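Local coordinates for protein cellulase CEL9M (Clostridium cellulolyticum, PDB 1IA6) that probably catalyses the endohydrolysis of beta-1,4-glucosidic linkages in cellulose and related beta-glucans, as a family 9 glycoside hydrolase, at residues A[248-251]-A[257-260]; A[281-286]-A[311-316]. All blocks are in the same frame, centred on the assembly; numbering follows the deposited sequence.

In the fold
Both contacts are buried, their centres about 10 Å apart and on the same side of the chain's centre, yet they join different elements. Contact 1 folds the loop ahead of helix 260-271 back on itself, beside a calcium site; contact 2 pairs helix 274-289 with helix 306-323, away from the annotated sites. Each brings an acid group unusually close to another oxygen, Asp with Asp in the loop, Glu with Asn between the helices, but contact 2 adds an apolar touch of phenylalanine on valine that contact 1 lacks. They meet where Asn283 ND2 lies 3.0 Å from Asp250 O, a probable hydrogen bond, and where Phe282 and Tyr286 pack against Gln249 and Lys251.

Contact 1. Residues A[248-251]-A[257-260]; sequences MQDK and DDMY. With CA (calcium ion), chain B.
Asp250 and Asp258 push their carboxyl groups together from opposite directions, and OD2 of Asp250 stops 2.5 Å from OD2 of Asp258. In both, CG stands anti to the backbone N (chi1 179° in Asp258), which sends the two groups at each other. The carboxyl planes are only 14° apart, nearly coplanar. Two oxygens this close suggest that one of the acids holds a proton, an inference from distance alone. The same Asp250 OD2 is 3.0 Å from OD1 of Asp258, so that one oxygen faces both oxygens of its partner. Lys247 makes a long, weak ion pair with Asp258 OD2, while Asp250 OD1 accepts a hydrogen bond from the backbone N of Trp252.

Asp258 also forms an Asx turn: its OD1 accepts from Tyr260 N at 3.1 Å with an N-H...O angle of 163°, the donor approaching on the anti side and out of the carboxylate plane. The turn lies at the start of helix 260-271 of the family 9 (alpha/alpha)6 barrel, Met259 being the N-cap. Tyr260 meets Asp250 with its CB, 3.6 Å from Asp250 OD2, whereas the rest of the side chain leads away and passes close to Ser208 and Asp211.

Those two residues, with Asp212, share the calcium ion with Asp257, whose backbone O binds it at 2.4 Å. A calcium-bound water also donates to Asp257 OD1 at 2.8 Å, giving that residue a second, indirect link to the ion.

Contact 2. Residues A[281-286]-A[311-316]; sequences EFNFNY and AAESMV. Unlike the reference sequence in segment 281-286: Phe282 (reference Ile).
Asn283 and Glu313 meet between two helices of the (alpha/alpha)6 barrel of this family 9 hydrolase. The axes of 281-286 and 311-316 remain 11.6 Å apart at closest approach and run far from parallel, so the helices meet through side chains alone: the ends of Asn283, Phe284 and Glu313 and a methyl of Val316.

The polar part sets Asn283 OD1 2.6 Å from Glu313 OE2, a spacing that suggests a proton on the acid. Amide and carboxyl planes are turned 47° against each other. The Glu313 chain is bent about its CB-CG bond (chi2 72°), bringing its carboxyl end closer to helix 274-289 than its CB direction would. Both groups have further partners in the loop that leads into helix 260-271: Thr253 OG1 hydrogen-bonds Glu313 OE1, and Asn283 ND2 bonds the carbonyls of Asp250 and Trp252, which limits how the amide can turn.

The aromatic part belongs to Phe284, whose ring also makes an edge-to-face pair with Tyr320. Its rim receives Glu313 OE2 near the ring plane, 3.5 Å from Phe284 CD1, with the carboxyl plane almost perpendicular to the ring at 86°. Farther round that edge comes the apolar touch, where CG1 of Val316 lies 4.1 Å from Phe284 CZ.

Contact 1. Residues A[248-251]-A[257-260]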
ATOM      1  N   MET A 248     -14.059 -17.252   2.028  1.00 31.55           N
ATOM      2  CA  MET A 248     -14.957 -16.647   3.013  1.00 30.37           C
ATOM      3  C   MET A 248     -14.448 -17.045   4.397  1.00 28.34           C
ATOM      4  O   MET A 248     -14.995 -16.649   5.431  1.00 27.79           O
ATOM      5  CB  MET A 248     -16.404 -17.114   2.806  1.00 31.52           C
ATOM      6  CG  MET A 248     -16.995 -16.679   1.470  1.00 34.60           C
ATOM      7  SD  MET A 248     -16.763 -14.906   1.145  1.00 41.56           S
ATOM      8  CE  MET A 248     -18.257 -14.234   1.848  1.00 36.38           C
ATOM      9  N   GLN A 249     -13.386 -17.841   4.385  1.00 25.16           N
ATOM     10  CA  GLN A 249     -12.709 -18.300   5.591  1.00 23.53           C
ATOM     11  C   GLN A 249     -11.225 -18.049   5.328  1.00 22.90           C
ATOM     12  O   GLN A 249     -10.412 -18.973   5.289  1.00 23.13           O
ATOM     13  CB  GLN A 249     -12.974 -19.790   5.833  1.00 23.60           C
ATOM     14  CG  GLN A 249     -14.324 -20.070   6.487  1.00 21.95           C
ATOM     15  CD  GLN A 249     -14.578 -21.549   6.699  1.00 23.22           C
ATOM     16  OE1 GLN A 249     -13.643 -22.346   6.772  1.00 23.56           O
ATOM     17  NE2 GLN A 249     -15.848 -21.922   6.816  1.00 22.30           N
ATOM     18  N   ASP A 250     -10.890 -16.775   5.145  1.00 20.82           N
ATOM     19  CA  ASP A 250      -9.527 -16.348   4.848  1.00 19.54           C
ATOM     20  C   ASP A 250      -8.614 -16.425   6.065  1.00 18.42           C
ATOM     21  O   ASP A 250      -8.857 -15.762   7.070  1.00 18.18           O
ATOM     22  CB  ASP A 250      -9.542 -14.912   4.319  1.00 18.82           C
ATOM     23  CG  ASP A 250      -8.323 -14.588   3.482  1.00 20.27           C
ATOM     24  OD1 ASP A 250      -7.232 -15.094   3.806  1.00 23.34           O
ATOM     25  OD2 ASP A 250      -8.457 -13.821   2.505  1.00 19.81           O
ATOM     26  N   LYS A 251      -7.558 -17.224   5.958  1.00 17.50           N
ATOM     27  CA  LYS A 251      -6.598 -17.394   7.044  1.00 18.92           C
ATOM     28  C   LYS A 251      -5.386 -16.485   6.849  1.00 19.24           C
ATOM     29  O   LYS A 251      -4.384 -16.607   7.557  1.00 21.09           O
ATOM     30  CB  LYS A 251      -6.124 -18.850   7.103  1.00 20.64           C
ATOM     31  CG  LYS A 251      -7.230 -19.867   7.326  1.00 22.95           C
ATOM     32  CD  LYS A 251      -6.678 -21.285   7.248  1.00 26.42           C
ATOM     33  CE  LYS A 251      -7.772 -22.320   7.439  1.00 29.87           C
ATOM     34  NZ  LYS A 251      -7.250 -23.704   7.266  1.00 32.28           N
ATOM     35  N   ASP A 257      -2.087  -9.024  -2.859  1.00  8.79           N
ATOM     36  CA  ASP A 257      -2.688 -10.130  -3.606  1.00  8.24           C
ATOM     37  C   ASP A 257      -4.030 -10.617  -3.072  1.00  8.60           C
ATOM     38  O   ASP A 257      -4.836 -11.162  -3.823  1.00  8.27           O
ATOM     39  CB  ASP A 257      -1.716 -11.319  -3.648  1.00 10.21           C
ATOM     40  CG  ASP A 257      -2.203 -12.447  -4.547  1.00 11.35           C
ATOM     41  OD1 ASP A 257      -2.621 -12.161  -5.686  1.00 12.98           O
ATOM     42  OD2 ASP A 257      -2.154 -13.622  -4.121  1.00 12.81           O
ATOM     43  N   ASP A 258      -4.271 -10.410  -1.783  1.00  8.17           N
ATOM     44  CA  ASP A 258      -5.507 -10.876  -1.154  1.00  9.52           C
ATOM     45  C   ASP A 258      -6.326  -9.749  -0.532  1.00  8.09           C
ATOM     46  O   ASP A 258      -5.967  -9.205   0.512  1.00  7.39           O
ATOM     47  CB  ASP A 258      -5.155 -11.936  -0.099  1.00 12.45           C
ATOM     48  CG  ASP A 258      -6.372 -12.469   0.639  1.00 15.32           C
ATOM     49  OD1 ASP A 258      -7.511 -12.245   0.182  1.00 17.32           O
ATOM     50  OD2 ASP A 258      -6.179 -13.127   1.681  1.00 21.02           O
ATOM     51  N   MET A 259      -7.431  -9.400  -1.186  1.00  8.60           N
ATOM     52  CA  MET A 259      -8.302  -8.341  -0.695  1.00  8.03           C
ATOM     53  C   MET A 259      -9.677  -8.870  -0.302  1.00  9.02           C
ATOM     54  O   MET A 259     -10.636  -8.108  -0.212  1.00  8.47           O
ATOM     55  CB  MET A 259      -8.452  -7.247  -1.759  1.00  8.72           C
ATOM     56  CG  MET A 259      -7.211  -6.384  -1.935  1.00  8.80           C
ATOM     57  SD  MET A 259      -6.840  -5.431  -0.450  1.00 10.16           S
ATOM     58  CE  MET A 259      -8.006  -4.076  -0.636  1.00 12.35           C
ATOM     59  N   TYR A 260      -9.769 -10.175  -0.058  1.00  9.23           N
ATOM     60  CA  TYR A 260     -11.039 -10.783   0.325  1.00  9.99           C
ATOM     61  C   TYR A 260     -11.605 -10.282   1.647  1.00 11.47           C
ATOM     62  O   TYR A 260     -12.819 -10.124   1.775  1.00 11.70           O
ATOM     63  CB  TYR A 260     -10.907 -12.308   0.364  1.00 10.02           C
ATOM     64  CG  TYR A 260     -10.960 -12.933  -1.009  1.00 11.36           C
ATOM     65  CD1 TYR A 260     -12.164 -13.007  -1.712  1.00 13.28           C
ATOM     66  CD2 TYR A 260      -9.803 -13.396  -1.634  1.00 12.60           C
ATOM     67  CE1 TYR A 260     -12.210 -13.524  -3.006  1.00 14.49           C
ATOM     68  CE2 TYR A 260      -9.840 -13.912  -2.927  1.00 12.20           C
ATOM     69  CZ  TYR A 260     -11.045 -13.971  -3.604  1.00 12.89           C
ATOM     70  OH  TYR A 260     -11.085 -14.466  -4.885  1.00 15.15           O
TER
HETATM   71 CA    CA B1263      -6.354 -10.383  -5.567  1.00  6.92          CA
HETATM   72  O   HOH W   1      -4.296 -10.183  -6.769  1.00  9.24           O
HETATM   73  O   HOH W   2      -5.396  -8.376  -4.588  1.00 10.25           O

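Contact 2. Residues A[281-286]-A[311-316]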
ATOM      1  N   GLU A 281     -15.719 -12.323  10.983  1.00 15.69           N
ATOM      2  CA  GLU A 281     -15.576 -12.919  12.309  1.00 18.17           C
ATOM      3  C   GLU A 281     -14.562 -14.058  12.295  1.00 16.81           C
ATOM      4  O   GLU A 281     -13.743 -14.181  13.208  1.00 17.12           O
ATOM      5  CB  GLU A 281     -16.923 -13.447  12.801  1.00 21.51           C
ATOM      6  CG  GLU A 281     -17.965 -12.373  13.044  1.00 28.90           C
ATOM      7  CD  GLU A 281     -19.309 -12.955  13.444  1.00 33.57           C
ATOM      8  OE1 GLU A 281     -19.358 -13.711  14.439  1.00 36.71           O
ATOM      9  OE2 GLU A 281     -20.317 -12.661  12.761  1.00 37.28           O
ATOM     10  N   PHE A 282     -14.625 -14.897  11.265  1.00 14.89           N
ATOM     11  CA  PHE A 282     -13.699 -16.020  11.147  1.00 15.60           C
ATOM     12  C   PHE A 282     -12.261 -15.524  11.111  1.00 15.43           C
ATOM     13  O   PHE A 282     -11.416 -15.972  11.890  1.00 14.44           O
ATOM     14  CB  PHE A 282     -13.964 -16.824   9.872  1.00 15.67           C
ATOM     15  CG  PHE A 282     -12.979 -17.945   9.654  1.00 17.57           C
ATOM     16  CD1 PHE A 282     -13.182 -19.191  10.237  1.00 18.69           C
ATOM     17  CD2 PHE A 282     -11.822 -17.736   8.911  1.00 16.96           C
ATOM     18  CE1 PHE A 282     -12.247 -20.214  10.084  1.00 19.34           C
ATOM     19  CE2 PHE A 282     -10.879 -18.751   8.751  1.00 18.37           C
ATOM     20  CZ  PHE A 282     -11.092 -19.993   9.340  1.00 18.67           C
ATOM     21  N   ASN A 283     -11.983 -14.603  10.193  1.00 12.97           N
ATOM     22  CA  ASN A 283     -10.639 -14.066  10.051  1.00 11.40           C
ATOM     23  C   ASN A 283     -10.126 -13.433  11.337  1.00 11.06           C
ATOM     24  O   ASN A 283      -8.992 -13.679  11.741  1.00 10.97           O
ATOM     25  CB  ASN A 283     -10.587 -13.054   8.905  1.00 10.68           C
ATOM     26  CG  ASN A 283      -9.243 -12.364   8.802  1.00 11.48           C
ATOM     27  OD1 ASN A 283      -9.055 -11.272   9.329  1.00 13.40           O
ATOM     28  ND2 ASN A 283      -8.293 -13.011   8.136  1.00 12.37           N
ATOM     29  N   PHE A 284     -10.961 -12.630  11.989  1.00 11.15           N
ATOM     30  CA  PHE A 284     -10.553 -11.983  13.227  1.00 12.27           C
ATOM     31  C   PHE A 284     -10.268 -12.999  14.325  1.00 13.63           C
ATOM     32  O   PHE A 284      -9.243 -12.915  15.000  1.00 15.21           O
ATOM     33  CB  PHE A 284     -11.628 -10.995  13.699  1.00 14.41           C
ATOM     34  CG  PHE A 284     -11.739  -9.756  12.849  1.00 15.57           C
ATOM     35  CD1 PHE A 284     -10.821  -9.502  11.830  1.00 16.37           C
ATOM     36  CD2 PHE A 284     -12.743  -8.825  13.091  1.00 17.71           C
ATOM     37  CE1 PHE A 284     -10.902  -8.335  11.067  1.00 17.26           C
ATOM     38  CE2 PHE A 284     -12.834  -7.654  12.333  1.00 18.15           C
ATOM     39  CZ  PHE A 284     -11.910  -7.411  11.320  1.00 17.80           C
ATOM     40  N   ASN A 285     -11.169 -13.961  14.501  1.00 13.88           N
ATOM     41  CA  ASN A 285     -10.980 -14.980  15.531  1.00 16.68           C
ATOM     42  C   ASN A 285      -9.780 -15.865  15.223  1.00 17.77           C
ATOM     43  O   ASN A 285      -9.131 -16.383  16.131  1.00 17.73           O
ATOM     44  CB  ASN A 285     -12.240 -15.837  15.685  1.00 17.67           C
ATOM     45  CG  ASN A 285     -13.369 -15.087  16.362  1.00 19.02           C
ATOM     46  OD1 ASN A 285     -13.131 -14.233  17.215  1.00 23.15           O
ATOM     47  ND2 ASN A 285     -14.604 -15.409  15.997  1.00 20.99           N
ATOM     48  N   TYR A 286      -9.482 -16.030  13.939  1.00 17.54           N
ATOM     49  CA  TYR A 286      -8.344 -16.838  13.529  1.00 17.55           C
ATOM     50  C   TYR A 286      -7.057 -16.134  13.955  1.00 16.94           C
ATOM     51  O   TYR A 286      -6.129 -16.765  14.461  1.00 16.17           O
ATOM     52  CB  TYR A 286      -8.372 -17.049  12.013  1.00 18.96           C
ATOM     53  CG  TYR A 286      -7.281 -17.955  11.499  1.00 22.09           C
ATOM     54  CD1 TYR A 286      -6.018 -17.455  11.192  1.00 22.02           C
ATOM     55  CD2 TYR A 286      -7.506 -19.323  11.337  1.00 24.67           C
ATOM     56  CE1 TYR A 286      -5.002 -18.295  10.735  1.00 24.33           C
ATOM     57  CE2 TYR A 286      -6.502 -20.172  10.883  1.00 25.97           C
ATOM     58  CZ  TYR A 286      -5.253 -19.651  10.583  1.00 26.48           C
ATOM     59  OH  TYR A 286      -4.263 -20.488  10.125  1.00 28.20           O
ATOM     60  N   ALA A 311       0.484  -4.976  10.680  1.00  8.76           N
ATOM     61  CA  ALA A 311      -0.092  -3.640  10.556  1.00  7.95           C
ATOM     62  C   ALA A 311      -1.364  -3.655   9.708  1.00  8.45           C
ATOM     63  O   ALA A 311      -2.343  -2.990  10.038  1.00  8.84           O
ATOM     64  CB  ALA A 311       0.929  -2.681   9.944  1.00  8.24           C
ATOM     65  N   ALA A 312      -1.342  -4.412   8.614  1.00  8.55           N
ATOM     66  CA  ALA A 312      -2.494  -4.503   7.717  1.00  9.04           C
ATOM     67  C   ALA A 312      -3.720  -5.111   8.402  1.00  9.24           C
ATOM     68  O   ALA A 312      -4.831  -4.597   8.267  1.00  8.14           O
ATOM     69  CB  ALA A 312      -2.126  -5.314   6.471  1.00  8.71           C
ATOM     70  N   GLU A 313      -3.530  -6.201   9.136  1.00  7.92           N
ATOM     71  CA  GLU A 313      -4.657  -6.825   9.822  1.00  8.77           C
ATOM     72  C   GLU A 313      -5.181  -5.871  10.894  1.00  8.67           C
ATOM     73  O   GLU A 313      -6.388  -5.731  11.078  1.00  8.27           O
ATOM     74  CB  GLU A 313      -4.229  -8.150  10.465  1.00  8.76           C
ATOM     75  CG  GLU A 313      -5.338  -8.893  11.218  1.00 11.31           C
ATOM     76  CD  GLU A 313      -6.390  -9.516  10.307  1.00 13.97           C
ATOM     77  OE1 GLU A 313      -6.135  -9.677   9.094  1.00 14.01           O
ATOM     78  OE2 GLU A 313      -7.475  -9.869  10.818  1.00 14.70           O
ATOM     79  N   SER A 314      -4.270  -5.206  11.597  1.00  7.90           N
ATOM     80  CA  SER A 314      -4.668  -4.275  12.645  1.00  7.92           C
ATOM     81  C   SER A 314      -5.485  -3.116  12.076  1.00  9.08           C
ATOM     82  O   SER A 314      -6.441  -2.652  12.700  1.00  8.48           O
ATOM     83  CB  SER A 314      -3.433  -3.749  13.379  1.00  9.72           C
ATOM     84  OG  SER A 314      -2.756  -4.811  14.034  1.00 10.59           O
ATOM     85  N   MET A 315      -5.121  -2.653  10.884  1.00  7.58           N
ATOM     86  CA  MET A 315      -5.859  -1.560  10.264  1.00  8.74           C
ATOM     87  C   MET A 315      -7.303  -1.979   9.979  1.00  9.52           C
ATOM     88  O   MET A 315      -8.241  -1.230  10.260  1.00  8.44           O
ATOM     89  CB  MET A 315      -5.191  -1.121   8.957  1.00  7.69           C
ATOM     90  CG  MET A 315      -5.934   0.023   8.280  1.00 11.28           C
ATOM     91  SD  MET A 315      -5.417   0.331   6.592  1.00 12.26           S
ATOM     92  CE  MET A 315      -6.819   1.272   6.001  1.00 13.93           C
ATOM     93  N   VAL A 316      -7.481  -3.173   9.418  1.00 10.00           N
ATOM     94  CA  VAL A 316      -8.819  -3.669   9.107  1.00  9.35           C
ATOM     95  C   VAL A 316      -9.654  -3.778  10.382  1.00 10.06           C
ATOM     96  O   VAL A 316     -10.826  -3.396  10.401  1.00  9.78           O
ATOM     97  CB  VAL A 316      -8.756  -5.050   8.413  1.00 11.17           C
ATOM     98  CG1 VAL A 316     -10.166  -5.552   8.116  1.00 12.52           C
ATOM     99  CG2 VAL A 316      -7.953  -4.942   7.122  1.00 12.68           C
TER